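Side-chain contacts in extracellular subtilisin-like serine proteinase (Vibrio sp. PA-44, PDB 1SH7), which probably hydrolyses peptide bonds as a calcium-binding serine endopeptidase of the subtilase family, this chain being its peptidase domain: residues Arg10-Asn15 and Asn21-Phe26; Ser64-Cys67 and Gly71-Val74; Gly143-Gly148 and Leu240-Leu245. All blocks are in the same frame, centred on the assembly; numbering follows the deposited sequence.

Contact 1 of 3, residues Arg10-Asn15 and Asn21-Phe26. With CA (calcium ion), chain E.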
ATOM      1  N   ARG A  10       7.157  13.263  -3.437  1.00  9.33           N
ATOM      2  CA  ARG A  10       8.394  12.605  -3.054  1.00  9.32           C
ATOM      3  C   ARG A  10       8.800  11.378  -3.895  1.00  8.91           C
ATOM      4  O   ARG A  10       9.980  11.135  -4.077  1.00  8.52           O
ATOM      5  CB  ARG A  10       8.327  12.125  -1.602  1.00  8.62           C
ATOM      6  CG  ARG A  10       9.646  11.701  -1.009  1.00  8.02           C
ATOM      7  CD  ARG A  10      10.709  12.791  -0.952  1.00  7.94           C
ATOM      8  NE  ARG A  10      12.051  12.324  -0.620  1.00  8.64           N
ATOM      9  CZ  ARG A  10      12.952  11.827  -1.486  1.00  9.97           C
ATOM     10  NH1 ARG A  10      14.156  11.482  -1.045  1.00 10.93           N
ATOM     11  NH2 ARG A  10      12.687  11.728  -2.783  1.00  9.54           N
ATOM     12  N   ILE A  11       7.844  10.592  -4.368  1.00  9.30           N
ATOM     13  CA  ILE A  11       8.167   9.252  -4.840  1.00 10.34           C
ATOM     14  C   ILE A  11       8.610   9.245  -6.296  1.00 10.83           C
ATOM     15  O   ILE A  11       9.114   8.241  -6.734  1.00 10.74           O
ATOM     16  CB  ILE A  11       6.983   8.257  -4.615  1.00 10.07           C
ATOM     17  CG1 ILE A  11       5.796   8.634  -5.491  1.00 10.70           C
ATOM     18  CG2 ILE A  11       6.629   8.157  -3.132  1.00 10.99           C
ATOM     19  CD1 ILE A  11       4.690   7.674  -5.428  1.00 12.67           C
ATOM     20  N   ASP A  12       8.430  10.358  -7.022  1.00 11.45           N
ATOM     21  CA  ASP A  12       8.923  10.485  -8.407  1.00 11.33           C
ATOM     22  C   ASP A  12      10.303  11.168  -8.547  1.00 11.32           C
ATOM     23  O   ASP A  12      10.646  11.615  -9.649  1.00 12.06           O
ATOM     24  CB  ASP A  12       7.914  11.238  -9.277  1.00 12.12           C
ATOM     25  CG  ASP A  12       7.948  12.750  -9.038  1.00 12.47           C
ATOM     26  OD1 ASP A  12       7.498  13.517  -9.907  1.00 13.89           O
ATOM     27  OD2 ASP A  12       8.431  13.253  -7.996  1.00 11.78           O
ATOM     28  N   GLN A  13      11.065  11.245  -7.451  1.00 10.88           N
ATOM     29  CA  GLN A  13      12.375  11.902  -7.430  1.00 10.50           C
ATOM     30  C   GLN A  13      13.260  11.287  -6.368  1.00 10.48           C
ATOM     31  O   GLN A  13      12.784  10.689  -5.384  1.00  8.61           O
ATOM     32  CB  GLN A  13      12.226  13.427  -7.232  1.00 10.35           C
ATOM     33  CG  GLN A  13      11.495  13.827  -5.954  1.00 11.13           C
ATOM     34  CD  GLN A  13      11.344  15.335  -5.877  1.00 12.26           C
ATOM     35  OE1 GLN A  13      10.398  15.877  -6.437  1.00 11.54           O
ATOM     36  NE2 GLN A  13      12.295  16.012  -5.228  1.00 12.20           N
ATOM     37  N   ARG A  14      14.559  11.407  -6.604  1.00 10.49           N
ATOM     38  CA  ARG A  14      15.576  10.782  -5.774  1.00 10.69           C
ATOM     39  C   ARG A  14      15.832  11.577  -4.499  1.00 10.21           C
ATOM     40  O   ARG A  14      15.906  11.016  -3.430  1.00  9.04           O
ATOM     41  CB  ARG A  14      16.870  10.664  -6.595  1.00 11.05           C
ATOM     42  CG  ARG A  14      16.772   9.688  -7.775  1.00 11.73           C
ATOM     43  CD  ARG A  14      16.422   8.294  -7.346  1.00 10.54           C
ATOM     44  NE  ARG A  14      16.436   7.336  -8.464  1.00 12.65           N
ATOM     45  CZ  ARG A  14      15.969   6.098  -8.355  1.00 13.13           C
ATOM     46  NH1 ARG A  14      15.466   5.695  -7.209  1.00 11.25           N
ATOM     47  NH2 ARG A  14      16.004   5.251  -9.385  1.00 14.41           N
ATOM     48  N   ASN A  15      15.967  12.903  -4.622  1.00 10.41           N
ATOM     49  CA  ASN A  15      16.491  13.714  -3.536  1.00 10.34           C
ATOM     50  C   ASN A  15      15.561  14.848  -3.150  1.00  9.94           C
ATOM     51  O   ASN A  15      14.772  15.301  -3.941  1.00  9.34           O
ATOM     52  CB  ASN A  15      17.845  14.313  -3.926  1.00 10.83           C
ATOM     53  CG  ASN A  15      18.962  13.307  -3.885  1.00 13.08           C
ATOM     54  OD1 ASN A  15      19.184  12.615  -2.869  1.00 16.12           O
ATOM     55  ND2 ASN A  15      19.649  13.183  -4.990  1.00 13.02           N
ATOM     56  N   ASN A  21       5.637  18.550  -7.781  1.00 13.84           N
ATOM     57  CA  ASN A  21       5.188  17.888  -8.987  1.00 14.24           C
ATOM     58  C   ASN A  21       5.202  16.395  -8.750  1.00 12.50           C
ATOM     59  O   ASN A  21       6.118  15.885  -8.091  1.00 12.35           O
ATOM     60  CB  ASN A  21       6.107  18.215 -10.175  1.00 14.70           C
ATOM     61  CG  ASN A  21       5.762  19.562 -10.838  1.00 19.03           C
ATOM     62  OD1 ASN A  21       4.848  19.652 -11.653  1.00 23.77           O
ATOM     63  ND2 ASN A  21       6.475  20.588 -10.466  1.00 19.71           N
ATOM     64  N   TYR A  22       4.186  15.709  -9.258  1.00 11.83           N
ATOM     65  CA  TYR A  22       4.185  14.237  -9.358  1.00 11.88           C
ATOM     66  C   TYR A  22       4.070  13.882 -10.854  1.00 11.86           C
ATOM     67  O   TYR A  22       3.031  14.085 -11.477  1.00 11.20           O
ATOM     68  CB  TYR A  22       3.046  13.608  -8.539  1.00 12.73           C
ATOM     69  CG  TYR A  22       2.905  12.109  -8.752  1.00 12.10           C
ATOM     70  CD1 TYR A  22       3.944  11.245  -8.476  1.00 10.86           C
ATOM     71  CD2 TYR A  22       1.742  11.575  -9.288  1.00 14.24           C
ATOM     72  CE1 TYR A  22       3.838   9.888  -8.729  1.00  8.50           C
ATOM     73  CE2 TYR A  22       1.615  10.260  -9.482  1.00 11.42           C
ATOM     74  CZ  TYR A  22       2.684   9.412  -9.234  1.00  9.85           C
ATOM     75  OH  TYR A  22       2.526   8.070  -9.487  1.00 10.34           O
ATOM     76  N   ASN A  23       5.149  13.341 -11.389  1.00 12.35           N
ATOM     77  CA  ASN A  23       5.253  12.944 -12.774  1.00 13.37           C
ATOM     78  C   ASN A  23       5.001  11.452 -12.831  1.00 13.65           C
ATOM     79  O   ASN A  23       5.432  10.714 -11.965  1.00 11.79           O
ATOM     80  CB  ASN A  23       6.659  13.197 -13.309  1.00 13.16           C
ATOM     81  CG  ASN A  23       7.026  14.666 -13.386  1.00 16.28           C
ATOM     82  OD1 ASN A  23       8.065  15.066 -12.881  1.00 20.34           O
ATOM     83  ND2 ASN A  23       6.225  15.446 -14.071  1.00 17.61           N
ATOM     84  N   ALA A  24       4.315  11.016 -13.865  1.00 13.38           N
ATOM     85  CA  ALA A  24       4.012   9.591 -14.049  1.00 14.15           C
ATOM     86  C   ALA A  24       3.992   9.245 -15.548  1.00 14.06           C
ATOM     87  O   ALA A  24       3.550  10.041 -16.390  1.00 12.96           O
ATOM     88  CB  ALA A  24       2.661   9.252 -13.424  1.00 13.85           C
ATOM     89  N   ASN A  25       4.470   8.049 -15.844  1.00 14.11           N
ATOM     90  CA  ASN A  25       4.486   7.476 -17.188  1.00 14.87           C
ATOM     91  C   ASN A  25       3.392   6.405 -17.382  1.00 14.93           C
ATOM     92  O   ASN A  25       3.110   5.957 -18.490  1.00 14.61           O
ATOM     93  CB  ASN A  25       5.850   6.885 -17.416  1.00 14.63           C
ATOM     94  CG  ASN A  25       6.928   7.930 -17.507  1.00 15.65           C
ATOM     95  OD1 ASN A  25       7.976   7.832 -16.846  1.00 18.89           O
ATOM     96  ND2 ASN A  25       6.694   8.925 -18.323  1.00 14.79           N
ATOM     97  N   PHE A  26       2.790   5.995 -16.273  1.00 14.64           N
ATOM     98  CA  PHE A  26       1.760   4.972 -16.244  1.00 14.24           C
ATOM     99  C   PHE A  26       0.716   5.438 -15.241  1.00 13.52           C
ATOM    100  O   PHE A  26       0.973   6.333 -14.436  1.00 12.07           O
ATOM    101  CB  PHE A  26       2.327   3.603 -15.830  1.00 14.78           C
ATOM    102  CG  PHE A  26       3.358   3.079 -16.773  1.00 14.21           C
ATOM    103  CD1 PHE A  26       4.683   3.415 -16.622  1.00 15.79           C
ATOM    104  CD2 PHE A  26       2.996   2.290 -17.838  1.00 15.37           C
ATOM    105  CE1 PHE A  26       5.650   2.938 -17.515  1.00 16.46           C
ATOM    106  CE2 PHE A  26       3.961   1.843 -18.751  1.00 16.72           C
ATOM    107  CZ  PHE A  26       5.275   2.188 -18.598  1.00 15.88           C
TER
HETATM  108 CA    CA E1292       8.322  15.496  -7.310  1.00 11.52          CA
HETATM  109  O   HOH W   1      10.153  13.196 -11.945  1.00 21.44           O
HETATM  110  O   HOH W   2       9.337  15.674  -9.376  1.00 12.63           O
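Asp12 meets Asn21, Tyr22 and Asn23 with a carboxylate whose two oxygens do different work. Asp12 OD2 binds the calcium ion at 2.4 Å, and Asp12 OD1 accepts the backbone N-H of Asn23. That bond is 2.8 Å from Asn23 N to Asp12 OD1 and fairly straight (160° at the hydrogen); it arrives on the anti side, 32° out of the carboxylate plane. A short, two-oxygened side chain suits this place, since it can hold the metal and the facing loop at once. The CG of Asp12 sits between its own backbone N and carbonyl carbon (chi1 77°), which turns the carboxylate across to residues 21-23. The calcium also takes Gln13 OE1 at 2.3 Å, Asn21 O and a water, and that water donates to Asp12 OD1 at 2.9 Å. Asp9, through its backbone O and OD2, and Asp19 OD2 complete seven ligands. The extended Gln13 is long enough for OE1 to reach the ion while NE2 donates to Asn15 O at 2.9 Å. Next to the metal site, Ile11 CG1 lies 4.0 Å from Tyr22 CE1, approaching the ring obliquely; Val229 and Leu232 of helix 219-236 pack on Ile11 and Tyr22 respectively, and Tyr22 OH is hydrogen-bonded to Val85 O. The end of helix 6-11 and the loop through residue 21 wrap one of the protein's three calcium ions in carboxylate, amide, carbonyl and water ligands.

Contact 2 of 3, residues Ser64-Cys67 and Gly71-Val74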
ATOM      1  N   SER A  64     -19.160  -3.762   0.185  1.00 13.28           N
ATOM      2  CA  SER A  64     -17.944  -3.479   0.959  1.00 12.34           C
ATOM      3  C   SER A  64     -17.768  -2.004   1.236  1.00 12.49           C
ATOM      4  O   SER A  64     -16.622  -1.515   1.400  1.00 10.57           O
ATOM      5  CB  SER A  64     -16.707  -4.062   0.276  1.00 13.27           C
ATOM      6  OG  SER A  64     -16.610  -3.685  -1.080  1.00 12.10           O
ATOM      7  N   SER A  65     -18.888  -1.290   1.355  1.00 12.12           N
ATOM      8  CA  SER A  65     -18.859   0.131   1.778  1.00 11.84           C
ATOM      9  C   SER A  65     -18.105   0.293   3.099  1.00 11.95           C
ATOM     10  O   SER A  65     -18.084  -0.611   3.905  1.00 10.91           O
ATOM     11  CB  SER A  65     -20.266   0.687   1.939  1.00 12.62           C
ATOM     12  OG  SER A  65     -20.910   0.841   0.682  1.00 14.94           O
ATOM     13  N   ASP A  66     -17.471   1.450   3.270  1.00 11.40           N
ATOM     14  CA  ASP A  66     -16.583   1.776   4.370  1.00 11.54           C
ATOM     15  C   ASP A  66     -17.367   2.639   5.373  1.00 11.69           C
ATOM     16  O   ASP A  66     -17.898   3.677   4.987  1.00 11.35           O
ATOM     17  CB  ASP A  66     -15.427   2.592   3.807  1.00 11.72           C
ATOM     18  CG  ASP A  66     -14.385   2.984   4.853  1.00 11.37           C
ATOM     19  OD1 ASP A  66     -14.394   2.456   6.004  1.00 10.82           O
ATOM     20  OD2 ASP A  66     -13.509   3.838   4.576  1.00 11.33           O
ATOM     21  N   CYS A  67     -17.397   2.232   6.638  1.00 11.19           N
ATOM     22  CA  CYS A  67     -18.037   3.001   7.738  1.00 13.01           C
ATOM     23  C   CYS A  67     -17.042   3.418   8.852  1.00 12.88           C
ATOM     24  O   CYS A  67     -17.439   3.745   9.974  1.00 14.13           O
ATOM     25  CB  CYS A  67     -19.211   2.229   8.319  1.00 13.48           C
ATOM     26  SG  CYS A  67     -18.809   0.567   8.822  1.00 15.29           S
ATOM     27  N   GLY A  71     -10.018   2.478   5.129  1.00 10.78           N
ATOM     28  CA  GLY A  71     -10.050   1.774   3.858  1.00 10.44           C
ATOM     29  C   GLY A  71     -10.185   2.669   2.645  1.00 10.08           C
ATOM     30  O   GLY A  71      -9.495   2.471   1.626  1.00  8.79           O
ATOM     31  N   THR A  72     -11.077   3.645   2.735  1.00  9.89           N
ATOM     32  CA  THR A  72     -11.271   4.599   1.651  1.00 10.19           C
ATOM     33  C   THR A  72     -10.024   5.448   1.445  1.00 10.07           C
ATOM     34  O   THR A  72      -9.651   5.750   0.312  1.00  9.44           O
ATOM     35  CB  THR A  72     -12.482   5.527   1.963  1.00  9.98           C
ATOM     36  OG1 THR A  72     -13.708   4.773   1.922  1.00 10.29           O
ATOM     37  CG2 THR A  72     -12.660   6.607   0.888  1.00 11.75           C
ATOM     38  N   HIS A  73      -9.409   5.844   2.551  1.00 10.14           N
ATOM     39  CA  HIS A  73      -8.242   6.727   2.523  1.00 10.25           C
ATOM     40  C   HIS A  73      -7.071   5.981   1.866  1.00 10.80           C
ATOM     41  O   HIS A  73      -6.407   6.516   0.991  1.00 10.37           O
ATOM     42  CB  HIS A  73      -7.930   7.148   3.939  1.00 10.60           C
ATOM     43  CG  HIS A  73      -6.886   8.199   4.070  1.00  9.31           C
ATOM     44  ND1 HIS A  73      -5.535   7.918   4.009  1.00  9.32           N
ATOM     45  CD2 HIS A  73      -6.992   9.522   4.339  1.00  8.57           C
ATOM     46  CE1 HIS A  73      -4.854   9.034   4.214  1.00  8.42           C
ATOM     47  NE2 HIS A  73      -5.715  10.020   4.419  1.00  8.36           N
ATOM     48  N   VAL A  74      -6.908   4.716   2.250  1.00 10.44           N
ATOM     49  CA  VAL A  74      -5.892   3.843   1.667  1.00 10.59           C
ATOM     50  C   VAL A  74      -6.158   3.660   0.185  1.00 10.66           C
ATOM     51  O   VAL A  74      -5.241   3.818  -0.623  1.00 10.97           O
ATOM     52  CB  VAL A  74      -5.874   2.484   2.406  1.00 10.46           C
ATOM     53  CG1 VAL A  74      -5.118   1.422   1.645  1.00 11.91           C
ATOM     54  CG2 VAL A  74      -5.296   2.660   3.822  1.00 12.36           C
TER
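Asp66 and Thr72 join the loop before helix 70-79 to the first turn of that helix, the one that begins with His70 of the predicted charge relay system. Both bonds of the contact end on a single oxygen, Asp66 OD2. Thr72 OG1 donates to Asp66 OD2 over 2.8 Å and meets the anti lone pair of that oxygen, the one turned away from OD1. The backbone adds a second grip: Thr72 N lies 3.1 Å from Asp66 OD2 and comes from above the carboxylate plane, 46° out of it. Asp66 CG stands anti to its backbone N (chi1 -179°), which carries the carboxylate across to the helix. Thr72 holds OG1 beside its own backbone N (chi1 -68°), and hydroxyl and N-H can therefore converge on the same oxygen. Threonine fits because its hydroxyl donates a hydrogen bond to Asp66 and accepts one from Asn41 N. The other carboxylate oxygen, OD1, accepts from Thr38 OG1 and from the backbone N of Asn68 and Gly69. Thr38 OG1 in turn accepts from Gly71 N, a second-shell link beside the predicted catalytic Asp37. Gly71, with no side chain, lets the helix come within about 3 Å of the Asp37 side chain at the nearest atoms. Buried and met by at least five donors, among them three main-chain N-H groups, the Asp66 carboxylate is probably ionised, its negative charge well suited to the N-H groups of the helix start and of the residues just before it.

Contact 3 of 3, residues Gly143-Gly148 and Leu240-Leu245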
ATOM      1  N   GLY A 143       0.348 -18.067   0.912  1.00 13.70           N
ATOM      2  CA  GLY A 143      -0.421 -18.774  -0.082  1.00 13.55           C
ATOM      3  C   GLY A 143      -0.963 -17.915  -1.214  1.00 13.15           C
ATOM      4  O   GLY A 143      -0.884 -18.311  -2.374  1.00 13.59           O
ATOM      5  N   ALA A 144      -1.508 -16.745  -0.893  1.00 12.14           N
ATOM      6  CA  ALA A 144      -2.040 -15.835  -1.897  1.00 11.92           C
ATOM      7  C   ALA A 144      -0.916 -15.302  -2.784  1.00 11.74           C
ATOM      8  O   ALA A 144      -1.083 -15.173  -3.993  1.00 11.77           O
ATOM      9  CB  ALA A 144      -2.813 -14.706  -1.228  1.00 11.63           C
ATOM     10  N   ILE A 145       0.249 -15.091  -2.185  1.00 11.74           N
ATOM     11  CA  ILE A 145       1.443 -14.655  -2.913  1.00 11.40           C
ATOM     12  C   ILE A 145       1.937 -15.747  -3.845  1.00 11.58           C
ATOM     13  O   ILE A 145       2.244 -15.468  -4.997  1.00 12.57           O
ATOM     14  CB  ILE A 145       2.551 -14.179  -1.961  1.00 10.77           C
ATOM     15  CG1 ILE A 145       2.127 -12.931  -1.208  1.00 11.60           C
ATOM     16  CG2 ILE A 145       3.821 -13.791  -2.728  1.00 11.49           C
ATOM     17  CD1 ILE A 145       2.902 -12.691   0.037  1.00  9.71           C
ATOM     18  N   GLN A 146       1.973 -16.995  -3.374  1.00 12.76           N
ATOM     19  CA  GLN A 146       2.269 -18.120  -4.265  1.00 13.49           C
ATOM     20  C   GLN A 146       1.271 -18.242  -5.412  1.00 13.25           C
ATOM     21  O   GLN A 146       1.626 -18.673  -6.517  1.00 13.87           O
ATOM     22  CB  GLN A 146       2.283 -19.439  -3.477  1.00 13.91           C
ATOM     23  CG  GLN A 146       2.663 -20.634  -4.344  0.65 16.70           C
ATOM     24  CD  GLN A 146       2.973 -21.856  -3.530  0.65 17.05           C
ATOM     25  OE1 GLN A 146       3.962 -21.866  -2.810  0.65 19.22           O
ATOM     26  NE2 GLN A 146       2.128 -22.890  -3.631  0.65 19.33           N
ATOM     27  N   SER A 147       0.024 -17.829  -5.175  1.00 13.35           N
ATOM     28  CA  SER A 147      -1.013 -17.874  -6.202  1.00 12.67           C
ATOM     29  C   SER A 147      -0.721 -16.917  -7.327  1.00 13.10           C
ATOM     30  O   SER A 147      -1.305 -17.040  -8.397  1.00 13.53           O
ATOM     31  CB  SER A 147      -2.397 -17.572  -5.621  1.00 12.66           C
ATOM     32  OG  SER A 147      -2.697 -16.196  -5.734  1.00 14.01           O
ATOM     33  N   GLY A 148       0.148 -15.938  -7.071  1.00 12.83           N
ATOM     34  CA  GLY A 148       0.547 -14.983  -8.084  1.00 11.94           C
ATOM     35  C   GLY A 148       0.194 -13.541  -7.847  1.00 12.24           C
ATOM     36  O   GLY A 148       0.389 -12.743  -8.729  1.00 11.98           O
ATOM     37  N   LEU A 240       4.531  -9.552 -14.292  1.00 12.20           N
ATOM     38  CA  LEU A 240       5.443  -9.650 -13.174  1.00 12.09           C
ATOM     39  C   LEU A 240       4.891 -10.602 -12.126  1.00 11.72           C
ATOM     40  O   LEU A 240       3.729 -10.488 -11.708  1.00 11.17           O
ATOM     41  CB  LEU A 240       5.660  -8.284 -12.514  1.00 12.76           C
ATOM     42  CG  LEU A 240       6.405  -7.214 -13.318  1.00 12.25           C
ATOM     43  CD1 LEU A 240       6.145  -5.854 -12.657  1.00 11.43           C
ATOM     44  CD2 LEU A 240       7.905  -7.483 -13.397  1.00 13.41           C
ATOM     45  N   THR A 241       5.700 -11.576 -11.724  1.00 11.54           N
ATOM     46  CA  THR A 241       5.333 -12.418 -10.600  1.00 10.92           C
ATOM     47  C   THR A 241       5.621 -11.554  -9.389  1.00 11.80           C
ATOM     48  O   THR A 241       6.301 -10.511  -9.504  1.00 11.05           O
ATOM     49  CB  THR A 241       6.180 -13.649 -10.521  1.00 10.62           C
ATOM     50  OG1 THR A 241       7.555 -13.257 -10.400  1.00 10.09           O
ATOM     51  CG2 THR A 241       6.125 -14.486 -11.855  1.00  8.63           C
ATOM     52  N   PRO A 242       5.122 -11.976  -8.236  1.00 11.48           N
ATOM     53  CA  PRO A 242       5.452 -11.287  -6.992  1.00 12.40           C
ATOM     54  C   PRO A 242       6.951 -11.231  -6.745  1.00 12.64           C
ATOM     55  O   PRO A 242       7.414 -10.186  -6.341  1.00 11.76           O
ATOM     56  CB  PRO A 242       4.696 -12.095  -5.927  1.00 12.14           C
ATOM     57  CG  PRO A 242       3.521 -12.684  -6.713  1.00 12.11           C
ATOM     58  CD  PRO A 242       4.138 -13.049  -8.025  1.00 11.44           C
ATOM     59  N   LEU A 243       7.704 -12.290  -7.035  1.00 12.31           N
ATOM     60  CA  LEU A 243       9.156 -12.231  -6.886  1.00 13.69           C
ATOM     61  C   LEU A 243       9.752 -11.145  -7.790  1.00 12.60           C
ATOM     62  O   LEU A 243      10.608 -10.386  -7.359  1.00 13.20           O
ATOM     63  CB  LEU A 243       9.787 -13.577  -7.268  1.00 15.30           C
ATOM     64  CG  LEU A 243      10.822 -14.305  -6.414  1.00 20.50           C
ATOM     65  CD1 LEU A 243      11.869 -14.880  -7.310  1.00 22.37           C
ATOM     66  CD2 LEU A 243      11.448 -13.500  -5.291  1.00 21.16           C
ATOM     67  N   GLN A 244       9.314 -11.085  -9.049  1.00 11.78           N
ATOM     68  CA  GLN A 244       9.804 -10.058  -9.980  1.00 11.60           C
ATOM     69  C   GLN A 244       9.435  -8.650  -9.532  1.00 10.99           C
ATOM     70  O   GLN A 244      10.268  -7.737  -9.622  1.00 10.15           O
ATOM     71  CB  GLN A 244       9.323 -10.300 -11.402  1.00 11.11           C
ATOM     72  CG  GLN A 244       9.942 -11.559 -12.069  1.00 12.13           C
ATOM     73  CD  GLN A 244       9.258 -11.958 -13.344  1.00 12.89           C
ATOM     74  OE1 GLN A 244       8.024 -11.858 -13.434  1.00 13.83           O
ATOM     75  NE2 GLN A 244      10.040 -12.334 -14.375  1.00 11.48           N
ATOM     76  N   LEU A 245       8.222  -8.476  -9.033  1.00 10.83           N
ATOM     77  CA  LEU A 245       7.744  -7.147  -8.635  1.00 11.12           C
ATOM     78  C   LEU A 245       8.517  -6.684  -7.393  1.00 10.92           C
ATOM     79  O   LEU A 245       9.005  -5.550  -7.345  1.00 10.84           O
ATOM     80  CB  LEU A 245       6.224  -7.166  -8.393  0.65 11.47           C
ATOM     81  CG  LEU A 245       5.438  -5.889  -8.028  0.65 11.58           C
ATOM     82  CD1 LEU A 245       6.166  -4.624  -8.281  0.65 14.26           C
ATOM     83  CD2 LEU A 245       4.099  -5.874  -8.820  0.65 11.32           C
TER
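Ile145 and Gly148 receive the ring of Pro242 in a contact made by van der Waals packing. Ile145 CG2 lies 3.7 Å from Pro242 CB; with CG1 beside the backbone N of Ile145 (chi1 -65°), the branching at CB presents this CG2 methyl to the ring. Pro242 CG rests 3.5 Å from Ile145 O and 3.6 Å from Gly148 C, so the ring covers backbone as well as side chain. Ser150 and Phe151 of strand 150-154 pack against Pro242 and Ile145 respectively.

The hydrogen bonds belong to each segment separately. Gly148 N returns to Ile145 O at 3.0 Å, and at the positive phi of Gly148 (117°) a beta carbon would press on the carbonyl O of Ser147, which is why glycine suits the place. Across from it, Thr241 N donates to Gln244 OE1 at 2.9 Å, in the carbonyl plane on a lone pair, and Gln244 N donates back to Thr241 OG1 at 3.1 Å. Proline suits the first turn of helix 242-252, where its lack of an N-H costs nothing. The arrangement thus sets a Schellman motif, ending helix 135-146, against the capping box that starts helix 242-252.

In the fold
The three contacts follow one another along the chain, none enclosing or crossing another, and their centres lie 25 to 26 Å apart. Contact 1 closes a five-residue gap soon after the N terminus, ahead of the first strand, 32-37, of the seven-stranded parallel sheet. Contact 2 closes a tighter turn between the sheet's edge strand 51-56 and helix 70-79. Contact 3 is the long-range one: it spans 91 residues, including strands 150-154, 174-179 and 197-200 and helix 219-236, and brings helix 242-252 back to helix 135-146. Helix 219-236 links all three regions, since its side chains touch a segment of each contact within this subtilase fold.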